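BauA (Acinetobacter baumannii, PDB 6HCP) serves as the TonB-dependent outer-membrane receptor for ferric preacinetobactin, taking part in siderophore-mediated iron uptake. Local coordinates at residues A530-K535 / E557-G562; P89-N94 / Y104-Y109; Q508-Q513 / T534-Y539. All coordinates share one frame; numbering follows the deposited sequence.

Contact 1. Residues A530-K535 / E557-G562; sequences AFEITK and EQRNRG. With C8E ((hydroxyethyloxy)tri(ethyloxy)octane), chain B; EDO (1,2-ethanediol), chain S.
Phe531 and Gly562, Ile533 and Asn560, and Lys535 and Gln558 face each other as hydrogen-bonded pairs of an antiparallel ladder, each joined by two reciprocal N-H...O bonds of 2.8 to 3.0 Å between backbone N and O. Between them sit the non-hydrogen-bonded pairs Glu532/Arg561 and Thr534/Arg559.

The charged contact lies on the face of these last four residues. Arg561 grips Glu532 side-on: NE reaches OE1 at 2.7 Å and NH2 reaches the same OE1 at 3.1 Å. OE1 stays almost in the guanidinium plane, while both nitrogens approach it from one face of the carboxylate. Arg559 NE lies 3.4 Å above the plane of the Arg561 guanidinium, over its centre; Glu532 OE1, 4.5 Å from Arg559 NE, probably tempers the repulsion between the two cations. Glu532 OE2 turns to an ethanediol instead, whose O2 donates at 2.8 Å.

The apolar contact is on the other face. With CG between backbone N and carbonyl carbon (chi1 64°), the Phe531 ring folds over Gly562, whose CA makes a CH-pi contact 3.8 Å from the ring centroid.

A polar outer face brushed by detergent and an inner face reaching plug residues Arg107 and Tyr109 mark the wall of a TonB-dependent beta-barrel.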
loop_
_atom_site.group_PDB
_atom_site.type_symbol
_atom_site.label_atom_id
_atom_site.label_comp_id
_atom_site.label_asym_id
_atom_site.label_seq_id
_atom_site.Cartn_x
_atom_site.Cartn_y
_atom_site.Cartn_z
ATOM N N ALA A 530 17.161 -11.729 -34.144
ATOM C CA ALA A 530 18.523 -11.603 -33.722
ATOM C C ALA A 530 19.184 -10.520 -34.575
ATOM O O ALA A 530 18.923 -10.416 -35.772
ATOM C CB ALA A 530 19.227 -12.920 -33.857
ATOM N N PHE A 531 20.029 -9.707 -33.950
ATOM C CA PHE A 531 20.621 -8.598 -34.647
ATOM C C PHE A 531 22.039 -8.369 -34.140
ATOM O O PHE A 531 22.388 -8.711 -33.024
ATOM C CB PHE A 531 19.772 -7.334 -34.477
ATOM C CG PHE A 531 19.675 -6.843 -33.052
ATOM C CD1 PHE A 531 20.667 -6.055 -32.495
ATOM C CD2 PHE A 531 18.569 -7.148 -32.278
ATOM C CE1 PHE A 531 20.562 -5.598 -31.187
ATOM C CE2 PHE A 531 18.467 -6.696 -30.973
ATOM C CZ PHE A 531 19.455 -5.901 -30.436
ATOM N N GLU A 532 22.839 -7.750 -35.005
ATOM C CA GLU A 532 24.104 -7.175 -34.636
ATOM C C GLU A 532 24.161 -5.775 -35.241
ATOM O O GLU A 532 23.905 -5.598 -36.441
ATOM C CB GLU A 532 25.282 -8.022 -35.128
ATOM C CG GLU A 532 26.620 -7.356 -34.886
ATOM C CD GLU A 532 27.829 -8.191 -35.287
ATOM O OE1 GLU A 532 28.081 -9.213 -34.626
ATOM O OE2 GLU A 532 28.457 -7.849 -36.287
ATOM N N ILE A 533 24.404 -4.781 -34.381
ATOM C CA ILE A 533 24.442 -3.398 -34.830
ATOM C C ILE A 533 25.762 -2.805 -34.336
ATOM O O ILE A 533 25.945 -2.707 -33.114
ATOM C CB ILE A 533 23.264 -2.584 -34.275
ATOM C CG1 ILE A 533 21.904 -3.150 -34.684
ATOM C CG2 ILE A 533 23.402 -1.120 -34.668
ATOM C CD1 ILE A 533 20.752 -2.652 -33.829
ATOM N N THR A 534 26.550 -2.248 -35.258
ATOM C CA THR A 534 27.765 -1.530 -34.904
ATOM C C THR A 534 27.542 -0.038 -35.087
ATOM O O THR A 534 27.069 0.400 -36.124
ATOM C CB THR A 534 28.982 -2.024 -35.705
ATOM O OG1 THR A 534 28.700 -1.862 -37.095
ATOM C CG2 THR A 534 29.307 -3.468 -35.398
ATOM N N LYS A 535 28.008 0.743 -34.103
ATOM C CA LYS A 535 27.878 2.190 -34.153
ATOM C C LYS A 535 29.254 2.810 -33.929
ATOM O O LYS A 535 29.894 2.588 -32.899
ATOM C CB LYS A 535 26.903 2.712 -33.092
ATOM C CG LYS A 535 26.705 4.222 -33.107
ATOM C CD LYS A 535 25.673 4.738 -32.068
ATOM C CE LYS A 535 25.075 6.080 -32.404
ATOM N NZ LYS A 535 26.064 7.184 -32.356
ATOM N N GLU A 557 34.063 2.209 -31.579
ATOM C CA GLU A 557 32.952 1.372 -31.937
ATOM C C GLU A 557 32.248 0.836 -30.692
ATOM O O GLU A 557 32.896 0.350 -29.757
ATOM C CB GLU A 557 33.430 0.214 -32.801
ATOM C CG GLU A 557 32.289 -0.650 -33.317
ATOM C CD GLU A 557 32.769 -1.796 -34.191
ATOM O OE1 GLU A 557 33.147 -2.872 -33.637
ATOM O OE2 GLU A 557 32.712 -1.617 -35.416
ATOM N N GLN A 558 30.918 0.765 -30.805
ATOM C CA GLN A 558 30.080 -0.026 -29.931
ATOM C C GLN A 558 29.363 -1.061 -30.812
ATOM O O GLN A 558 28.927 -0.744 -31.923
ATOM C CB GLN A 558 29.079 0.874 -29.212
ATOM C CG GLN A 558 28.118 0.102 -28.298
ATOM C CD GLN A 558 27.269 0.988 -27.413
ATOM O OE1 GLN A 558 27.641 2.110 -27.091
ATOM N NE2 GLN A 558 26.083 0.513 -27.063
ATOM N N ARG A 559 29.274 -2.284 -30.314
ATOM C CA ARG A 559 28.615 -3.369 -31.005
ATOM C C ARG A 559 27.551 -3.972 -30.093
ATOM O O ARG A 559 27.872 -4.518 -29.048
ATOM C CB ARG A 559 29.612 -4.476 -31.366
ATOM C CG ARG A 559 29.001 -5.596 -32.195
ATOM C CD ARG A 559 30.014 -6.701 -32.496
ATOM N NE ARG A 559 30.481 -7.370 -31.291
ATOM C CZ ARG A 559 31.711 -7.867 -31.130
ATOM N NH1 ARG A 559 32.080 -8.381 -29.972
ATOM N NH2 ARG A 559 32.562 -7.870 -32.138
ATOM N N ASN A 560 26.294 -3.856 -30.523
ATOM C CA ASN A 560 25.158 -4.420 -29.809
ATOM C C ASN A 560 24.663 -5.664 -30.553
ATOM O O ASN A 560 24.210 -5.578 -31.694
ATOM C CB ASN A 560 24.012 -3.412 -29.675
ATOM C CG ASN A 560 24.260 -2.302 -28.685
ATOM O OD1 ASN A 560 25.402 -2.051 -28.293
ATOM N ND2 ASN A 560 23.203 -1.550 -28.376
ATOM N N ARG A 561 24.767 -6.807 -29.882
ATOM C CA ARG A 561 24.215 -8.035 -30.352
ATOM C C ARG A 561 23.025 -8.377 -29.463
ATOM O O ARG A 561 23.117 -8.290 -28.241
ATOM C CB ARG A 561 25.240 -9.172 -30.282
ATOM C CG ARG A 561 26.378 -9.061 -31.283
ATOM C CD ARG A 561 27.502 -10.057 -30.985
ATOM N NE ARG A 561 28.442 -10.092 -32.098
ATOM C CZ ARG A 561 29.671 -10.616 -32.066
ATOM N NH1 ARG A 561 30.130 -11.197 -30.973
ATOM N NH2 ARG A 561 30.422 -10.583 -33.152
ATOM N N GLY A 562 21.938 -8.832 -30.078
ATOM C CA GLY A 562 20.756 -9.088 -29.307
ATOM C C GLY A 562 19.901 -10.195 -29.887
ATOM O O GLY A 562 19.936 -10.482 -31.089
HETATM C C1 C8E B . 23.573 -12.978 -28.207
HETATM C C2 C8E B . 23.179 -12.287 -29.497
HETATM C C3 C8E B . 23.278 -13.194 -30.723
HETATM C C4 C8E B . 23.361 -12.411 -32.029
HETATM C C5 C8E B . 24.577 -12.849 -32.835
HETATM C C6 C8E B . 24.655 -12.107 -34.161
HETATM C C7 C8E B . 23.297 -12.039 -34.860
HETATM C C8 C8E B . 23.456 -11.627 -36.320
HETATM O O9 C8E B . 22.236 -11.876 -37.008
HETATM C C10 C8E B . 22.270 -11.388 -38.355
HETATM C C11 C8E B . 22.518 -12.521 -39.363
HETATM O O12 C8E B . 22.433 -12.041 -40.718
HETATM C C13 C8E B . 22.143 -13.053 -41.689
HETATM C C14 C8E B . 21.588 -12.400 -42.947
HETATM O O15 C8E B . 21.772 -10.976 -42.920
HETATM C C16 C8E B . 22.630 -10.509 -43.971
HETATM C C17 C8E B . 21.961 -9.426 -44.812
HETATM O O18 C8E B . 20.841 -9.941 -45.548
HETATM C C19 C8E B . 21.176 -10.304 -46.890
HETATM C C20 C8E B . 19.903 -10.514 -47.691
HETATM O O21 C8E B . 18.881 -9.812 -46.982
HETATM C C1 EDO S . 26.492 -5.043 -39.629
HETATM O O1 EDO S . 27.402 -5.529 -40.619
HETATM C C2 EDO S . 26.738 -5.837 -38.380
HETATM O O2 EDO S . 28.116 -5.665 -38.038
HETATM O O HOH W 1 31.696 -7.733 -35.356
#

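Contact 2. Residues P89-N94 / Y104-Y109; sequences PSIYTN and YYIRGY
Tyr92 and Tyr105 form the hydrogen-bonded pair of this short antiparallel ladder, Tyr105 N meeting Tyr92 O at 2.8 Å and Tyr92 N meeting Tyr105 O at 2.9 Å. A third backbone bond, Arg107 N to Ser90 O at 2.9 Å, extends it. The same Ser90 O takes a water that also accepts from Gly108 N, tying the 89-94 segment to the type I' turn running from Ile106 to Tyr109. That turn is closed by two bonds between Ile106 and Tyr109, and the positive phi of Gly108 (79°) suits glycine.

Apolar contacts divide between the two faces. On one, Tyr92 and Tyr105 project the same way, side by side. Tyr105 CD1 lies at the edge of the Tyr92 ring, 4.0 Å from Tyr92 CD2, and it also comes 3.7 Å from Tyr92 O, which is in turn at the edge of the Tyr105 ring. On the other face, Ile91 lies alongside Ile106, with CG1 against CG1 at 4.1 Å. Ile91 CG2, anti to its backbone N, touches Tyr104 CB at 4.2 Å.

The polar ends have partners on the barrel. Arg107 NH2 makes salt bridges to Glu564 and Glu514, Ser90 OG bonds Glu564, and Tyr92 OH bonds Arg649.

Within the plug, strand 105-106 is the middle of a three-stranded sheet, flanked by 91-92 and 109-110. Helix 81-84 packs against Ile91 and Tyr104, while barrel strand 599-618 meets Tyr92 and Tyr105, and strand 524-541 borders Arg107 and Tyr109.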
loop_
_atom_site.group_PDB
_atom_site.type_symbol
_atom_site.label_atom_id
_atom_site.label_comp_id
_atom_site.label_asym_id
_atom_site.label_seq_id
_atom_site.Cartn_x
_atom_site.Cartn_y
_atom_site.Cartn_z
ATOM N N PRO A 89 10.427 -5.543 -24.651
ATOM C CA PRO A 89 11.709 -5.833 -24.007
ATOM C C PRO A 89 12.936 -5.303 -24.763
ATOM O O PRO A 89 14.049 -5.374 -24.243
ATOM C CB PRO A 89 11.747 -7.369 -24.007
ATOM C CG PRO A 89 10.954 -7.752 -25.245
ATOM C CD PRO A 89 9.868 -6.702 -25.359
ATOM N N SER A 90 12.728 -4.767 -25.968
ATOM C CA SER A 90 13.821 -4.149 -26.707
ATOM C C SER A 90 13.862 -2.636 -26.477
ATOM O O SER A 90 14.671 -1.935 -27.097
ATOM C CB SER A 90 13.716 -4.490 -28.185
ATOM O OG SER A 90 14.034 -5.860 -28.382
ATOM N N ILE A 91 12.972 -2.120 -25.619
ATOM C CA ILE A 91 13.013 -0.707 -25.287
ATOM C C ILE A 91 13.319 -0.565 -23.791
ATOM O O ILE A 91 12.814 -1.321 -22.970
ATOM C CB ILE A 91 11.692 -0.035 -25.702
ATOM C CG1 ILE A 91 11.496 -0.206 -27.218
ATOM C CG2 ILE A 91 11.664 1.420 -25.256
ATOM C CD1 ILE A 91 10.397 0.578 -27.818
ATOM N N TYR A 92 14.220 0.357 -23.465
ATOM C CA TYR A 92 14.594 0.587 -22.079
ATOM C C TYR A 92 14.460 2.070 -21.749
ATOM O O TYR A 92 14.941 2.923 -22.501
ATOM C CB TYR A 92 16.029 0.145 -21.802
ATOM C CG TYR A 92 16.480 0.434 -20.396
ATOM C CD1 TYR A 92 15.945 -0.265 -19.322
ATOM C CD2 TYR A 92 17.353 1.481 -20.127
ATOM C CE1 TYR A 92 16.245 0.089 -18.015
ATOM C CE2 TYR A 92 17.665 1.839 -18.831
ATOM C CZ TYR A 92 17.146 1.110 -17.770
ATOM O OH TYR A 92 17.435 1.488 -16.498
ATOM N N THR A 93 13.861 2.354 -20.588
ATOM C CA THR A 93 13.863 3.695 -20.012
ATOM C C THR A 93 14.403 3.610 -18.584
ATOM O O THR A 93 14.162 2.625 -17.871
ATOM C CB THR A 93 12.471 4.358 -20.057
ATOM O OG1 THR A 93 12.587 5.676 -19.510
ATOM C CG2 THR A 93 11.426 3.576 -19.296
ATOM N N ASN A 94 15.056 4.688 -18.137
ATOM C CA ASN A 94 15.494 4.824 -16.777
ATOM C C ASN A 94 14.278 5.067 -15.853
ATOM O O ASN A 94 14.400 4.932 -14.659
ATOM C CB ASN A 94 16.531 5.930 -16.613
ATOM C CG ASN A 94 16.036 7.290 -17.021
ATOM O OD1 ASN A 94 15.677 7.501 -18.193
ATOM N ND2 ASN A 94 15.943 8.191 -16.050
ATOM N N TYR A 104 14.554 7.081 -23.721
ATOM C CA TYR A 104 14.468 5.653 -23.990
ATOM C C TYR A 104 15.528 5.218 -25.019
ATOM O O TYR A 104 16.064 6.010 -25.773
ATOM C CB TYR A 104 13.068 5.257 -24.474
ATOM C CG TYR A 104 12.518 6.089 -25.601
ATOM C CD1 TYR A 104 12.749 5.759 -26.926
ATOM C CD2 TYR A 104 11.710 7.183 -25.350
ATOM C CE1 TYR A 104 12.316 6.573 -27.961
ATOM C CE2 TYR A 104 11.230 7.978 -26.380
ATOM C CZ TYR A 104 11.534 7.680 -27.690
ATOM O OH TYR A 104 11.074 8.494 -28.702
ATOM N N TYR A 105 15.899 3.947 -24.903
ATOM C CA TYR A 105 16.781 3.240 -25.791
ATOM C C TYR A 105 15.964 2.193 -26.553
ATOM O O TYR A 105 15.049 1.582 -25.988
ATOM C CB TYR A 105 17.884 2.534 -25.003
ATOM C CG TYR A 105 18.814 3.437 -24.240
ATOM C CD1 TYR A 105 18.438 3.987 -23.027
ATOM C CD2 TYR A 105 20.133 3.580 -24.633
ATOM C CE1 TYR A 105 19.301 4.785 -22.297
ATOM C CE2 TYR A 105 20.989 4.440 -23.962
ATOM C CZ TYR A 105 20.594 4.993 -22.760
ATOM O OH TYR A 105 21.462 5.781 -22.079
ATOM N N ILE A 106 16.346 1.947 -27.808
ATOM C CA ILE A 106 15.804 0.866 -28.616
ATOM C C ILE A 106 16.987 0.018 -29.107
ATOM O O ILE A 106 17.971 0.566 -29.611
ATOM C CB ILE A 106 14.956 1.426 -29.783
ATOM C CG1 ILE A 106 13.864 2.386 -29.285
ATOM C CG2 ILE A 106 14.372 0.286 -30.594
ATOM C CD1 ILE A 106 13.063 3.057 -30.371
ATOM N N ARG A 107 16.909 -1.303 -28.892
ATOM C CA ARG A 107 17.987 -2.231 -29.215
ATOM C C ARG A 107 19.311 -1.735 -28.617
ATOM O O ARG A 107 20.392 -1.947 -29.190
ATOM C CB ARG A 107 18.095 -2.427 -30.728
ATOM C CG ARG A 107 16.975 -3.295 -31.276
ATOM C CD ARG A 107 17.210 -3.796 -32.689
ATOM N NE ARG A 107 16.183 -4.751 -33.052
ATOM C CZ ARG A 107 16.016 -5.275 -34.259
ATOM N NH1 ARG A 107 16.665 -4.775 -35.306
ATOM N NH2 ARG A 107 15.095 -6.209 -34.420
ATOM N N GLY A 108 19.217 -1.113 -27.438
ATOM C CA GLY A 108 20.367 -0.756 -26.640
ATOM C C GLY A 108 21.081 0.502 -27.099
ATOM O O GLY A 108 22.161 0.810 -26.580
ATOM N N TYR A 109 20.485 1.251 -28.030
ATOM C CA TYR A 109 21.008 2.535 -28.459
ATOM C C TYR A 109 19.975 3.637 -28.204
ATOM O O TYR A 109 18.781 3.422 -28.376
ATOM C CB TYR A 109 21.323 2.529 -29.955
ATOM C CG TYR A 109 22.559 1.751 -30.321
ATOM C CD1 TYR A 109 23.809 2.153 -29.901
ATOM C CD2 TYR A 109 22.456 0.586 -31.059
ATOM C CE1 TYR A 109 24.942 1.444 -30.249
ATOM C CE2 TYR A 109 23.576 -0.160 -31.375
ATOM C CZ TYR A 109 24.824 0.296 -31.005
ATOM O OH TYR A 109 25.941 -0.387 -31.390
HETATM O O HOH W 2 17.047 -1.015 -25.499
#

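Contact 3. Residues Q508-Q513 / T534-Y539; sequences QKTKQQ and TKPSSY. With C8E ((hydroxyethyloxy)tri(ethyloxy)octane), chain B; EDO (1,2-ethanediol), chain S; EDO (1,2-ethanediol), chain E.
Lys511 and Thr534 are the hydrogen-bonded pair that joins strands 508-520 and 524-541, a beta hairpin of the barrel wall, at this level. Both backbone bonds, Lys511 N to Thr534 O and Thr534 N to Lys511 O, measure 2.9 Å. Toward Lys509 the paired bonding is not continued: Pro536 has no N-H to give, and its CD sits 3.3 Å from Lys509 O. Water takes up that carbonyl, donating to Lys509 O at 2.8 Å while also hydrogen-bonding Thr534 OG1, so it bridges the strands beside the proline.

Between the Lys511/Thr534 pair and the proline, Thr510 packs across Lys535. Its OG1 lies 3.3 Å from Lys535 CG, on the aliphatic part of the lysine, and its CG2 comes close to Thr534 O.

Gln508 shows how the strands stay in touch around the proline. Its CB begins against the pyrrolidine ring, 3.9 Å from Pro536 CG. CG lies anti to the carbonyl carbon, and the chain then bends at chi2 (-72°), setting CD to one side of an extended course. At the amide tip the two atoms part company. NE2 bonds the carbonyl oxygen of Pro506, two residues earlier in the chain. OE1 passes near the proline ring, 4.0 Å from Pro536 CB, and accepts from a water that links it to Ser538.

Ser538, which also touches Phe552 and Ser554 of strand 549-569, is too far for direct bonding to the glutamine. That one water spans the gap, donating to Gln508 OE1 at 2.7 Å and lying 2.7 Å from Ser538 OG.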
loop_
_atom_site.group_PDB
_atom_site.type_symbol
_atom_site.label_atom_id
_atom_site.label_comp_id
_atom_site.label_asym_id
_atom_site.label_seq_id
_atom_site.Cartn_x
_atom_site.Cartn_y
_atom_site.Cartn_z
ATOM N N GLN A 508 28.311 9.327 -40.318
ATOM C CA GLN A 508 28.889 8.115 -39.795
ATOM C C GLN A 508 27.863 6.974 -39.847
ATOM O O GLN A 508 26.694 7.154 -39.462
ATOM C CB GLN A 508 29.345 8.374 -38.358
ATOM C CG GLN A 508 30.429 9.442 -38.265
ATOM C CD GLN A 508 31.725 8.893 -38.806
ATOM O OE1 GLN A 508 32.366 8.060 -38.180
ATOM N NE2 GLN A 508 32.154 9.431 -39.947
ATOM N N LYS A 509 28.309 5.807 -40.326
ATOM C CA LYS A 509 27.408 4.692 -40.607
ATOM C C LYS A 509 27.356 3.712 -39.432
ATOM O O LYS A 509 28.275 2.910 -39.212
ATOM C CB LYS A 509 27.813 3.960 -41.884
ATOM C CG LYS A 509 27.678 4.776 -43.148
ATOM C CD LYS A 509 28.301 4.118 -44.365
ATOM C CE LYS A 509 27.976 4.896 -45.622
ATOM N NZ LYS A 509 28.525 4.243 -46.843
ATOM N N THR A 510 26.185 3.678 -38.786
ATOM C CA THR A 510 25.771 2.568 -37.963
ATOM C C THR A 510 25.301 1.456 -38.910
ATOM O O THR A 510 24.641 1.751 -39.895
ATOM C CB THR A 510 24.662 3.019 -36.998
ATOM O OG1 THR A 510 25.209 3.945 -36.051
ATOM C CG2 THR A 510 24.011 1.857 -36.282
ATOM N N LYS A 511 25.632 0.203 -38.596
ATOM C CA LYS A 511 25.325 -0.909 -39.517
ATOM C C LYS A 511 24.641 -2.030 -38.748
ATOM O O LYS A 511 25.157 -2.508 -37.742
ATOM C CB LYS A 511 26.599 -1.457 -40.168
ATOM C CG LYS A 511 27.380 -0.421 -40.970
ATOM C CD LYS A 511 28.678 -0.928 -41.571
ATOM C CE LYS A 511 29.242 0.092 -42.543
ATOM N NZ LYS A 511 30.622 -0.256 -42.958
ATOM N N GLN A 512 23.516 -2.480 -39.300
ATOM C CA GLN A 512 22.743 -3.580 -38.744
ATOM C C GLN A 512 22.687 -4.750 -39.732
ATOM O O GLN A 512 22.409 -4.574 -40.913
ATOM C CB GLN A 512 21.315 -3.123 -38.466
ATOM C CG GLN A 512 20.398 -4.259 -38.050
ATOM C CD GLN A 512 19.030 -3.744 -37.680
ATOM O OE1 GLN A 512 18.825 -3.240 -36.573
ATOM N NE2 GLN A 512 18.117 -3.764 -38.646
ATOM N N GLN A 513 22.853 -5.948 -39.190
ATOM C CA GLN A 513 22.348 -7.169 -39.811
ATOM C C GLN A 513 21.338 -7.800 -38.862
ATOM O O GLN A 513 21.588 -7.859 -37.652
ATOM C CB GLN A 513 23.492 -8.159 -40.036
ATOM C CG GLN A 513 24.455 -7.732 -41.122
ATOM C CD GLN A 513 25.528 -8.779 -41.308
ATOM O OE1 GLN A 513 25.248 -9.932 -41.632
ATOM N NE2 GLN A 513 26.741 -8.422 -40.936
ATOM N N THR A 534 26.550 -2.248 -35.258
ATOM C CA THR A 534 27.765 -1.530 -34.904
ATOM C C THR A 534 27.542 -0.038 -35.087
ATOM O O THR A 534 27.069 0.400 -36.124
ATOM C CB THR A 534 28.982 -2.024 -35.705
ATOM O OG1 THR A 534 28.700 -1.862 -37.095
ATOM C CG2 THR A 534 29.307 -3.468 -35.398
ATOM N N LYS A 535 28.008 0.743 -34.103
ATOM C CA LYS A 535 27.878 2.190 -34.153
ATOM C C LYS A 535 29.254 2.810 -33.929
ATOM O O LYS A 535 29.894 2.588 -32.899
ATOM C CB LYS A 535 26.903 2.712 -33.092
ATOM C CG LYS A 535 26.705 4.222 -33.107
ATOM C CD LYS A 535 25.673 4.738 -32.068
ATOM C CE LYS A 535 25.075 6.080 -32.404
ATOM N NZ LYS A 535 26.064 7.184 -32.356
ATOM N N PRO A 536 29.718 3.664 -34.857
ATOM C CA PRO A 536 31.035 4.278 -34.701
ATOM C C PRO A 536 31.005 5.482 -33.746
ATOM O O PRO A 536 29.960 6.106 -33.557
ATOM C CB PRO A 536 31.423 4.721 -36.122
ATOM C CG PRO A 536 30.111 4.855 -36.857
ATOM C CD PRO A 536 29.115 3.924 -36.171
ATOM N N SER A 537 32.180 5.813 -33.187
ATOM C CA SER A 537 32.368 7.035 -32.451
ATOM C C SER A 537 33.758 7.589 -32.787
ATOM O O SER A 537 34.627 6.888 -33.290
ATOM C CB SER A 537 32.210 6.824 -30.944
ATOM O OG SER A 537 33.231 5.954 -30.460
ATOM N N SER A 538 33.916 8.880 -32.514
ATOM C CA SER A 538 35.120 9.622 -32.886
ATOM C C SER A 538 35.800 10.147 -31.617
ATOM O O SER A 538 35.123 10.469 -30.669
ATOM C CB SER A 538 34.764 10.734 -33.829
ATOM O OG SER A 538 34.276 10.231 -35.071
ATOM N N TYR A 539 37.131 10.245 -31.633
ATOM C CA TYR A 539 37.870 10.802 -30.504
ATOM C C TYR A 539 39.290 11.201 -30.937
ATOM O O TYR A 539 39.783 10.774 -31.972
ATOM C CB TYR A 539 37.900 9.783 -29.364
ATOM C CG TYR A 539 38.466 8.446 -29.750
ATOM C CD1 TYR A 539 39.834 8.253 -29.766
ATOM C CD2 TYR A 539 37.665 7.354 -30.035
ATOM C CE1 TYR A 539 40.399 7.068 -30.192
ATOM C CE2 TYR A 539 38.215 6.140 -30.419
ATOM C CZ TYR A 539 39.587 6.001 -30.516
ATOM O OH TYR A 539 40.190 4.838 -30.909
HETATM C C1 C8E B . 23.573 -12.978 -28.207
HETATM C C2 C8E B . 23.179 -12.287 -29.497
HETATM C C3 C8E B . 23.278 -13.194 -30.723
HETATM C C4 C8E B . 23.361 -12.411 -32.029
HETATM C C5 C8E B . 24.577 -12.849 -32.835
HETATM C C6 C8E B . 24.655 -12.107 -34.161
HETATM C C7 C8E B . 23.297 -12.039 -34.860
HETATM C C8 C8E B . 23.456 -11.627 -36.320
HETATM O O9 C8E B . 22.236 -11.876 -37.008
HETATM C C10 C8E B . 22.270 -11.388 -38.355
HETATM C C11 C8E B . 22.518 -12.521 -39.363
HETATM O O12 C8E B . 22.433 -12.041 -40.718
HETATM C C13 C8E B . 22.143 -13.053 -41.689
HETATM C C14 C8E B . 21.588 -12.400 -42.947
HETATM O O15 C8E B . 21.772 -10.976 -42.920
HETATM C C16 C8E B . 22.630 -10.509 -43.971
HETATM C C17 C8E B . 21.961 -9.426 -44.812
HETATM O O18 C8E B . 20.841 -9.941 -45.548
HETATM C C19 C8E B . 21.176 -10.304 -46.890
HETATM C C20 C8E B . 19.903 -10.514 -47.691
HETATM O O21 C8E B . 18.881 -9.812 -46.982
HETATM C C1 EDO S . 26.492 -5.043 -39.629
HETATM O O1 EDO S . 27.402 -5.529 -40.619
HETATM C C2 EDO S . 26.738 -5.837 -38.380
HETATM O O2 EDO S . 28.116 -5.665 -38.038
HETATM C C1 EDO E . 31.826 3.879 -28.171
HETATM O O1 EDO E . 31.891 3.986 -29.591
HETATM C C2 EDO E . 33.076 3.115 -27.760
HETATM O O2 EDO E . 34.195 3.990 -27.914
HETATM O O HOH W 3 32.437 8.273 -35.480
HETATM O O HOH W 4 29.493 0.604 -38.095
#

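In the fold
Along the chain contact 2 comes first, in the plug, and contacts 1 and 3 follow in the barrel. Those two, with centres about 9 Å apart, share Thr534 and Lys535: strand 524-541 is the middle of three neighbouring barrel strands, pairing with 508-520 in contact 3 and with 549-569 in contact 1. Contact 2 has its centre about 13 Å from that of contact 1 and about 18 Å from that of contact 3. Its turn reaches the wall directly, through Tyr109 OH to Ile533 O and Asn560 ND2 to Arg107 O. Contacts 1 and 2 thus meet at a plug-to-barrel junction, consistent with the plug being seated inside the barrel; contact 3 extends the same wall.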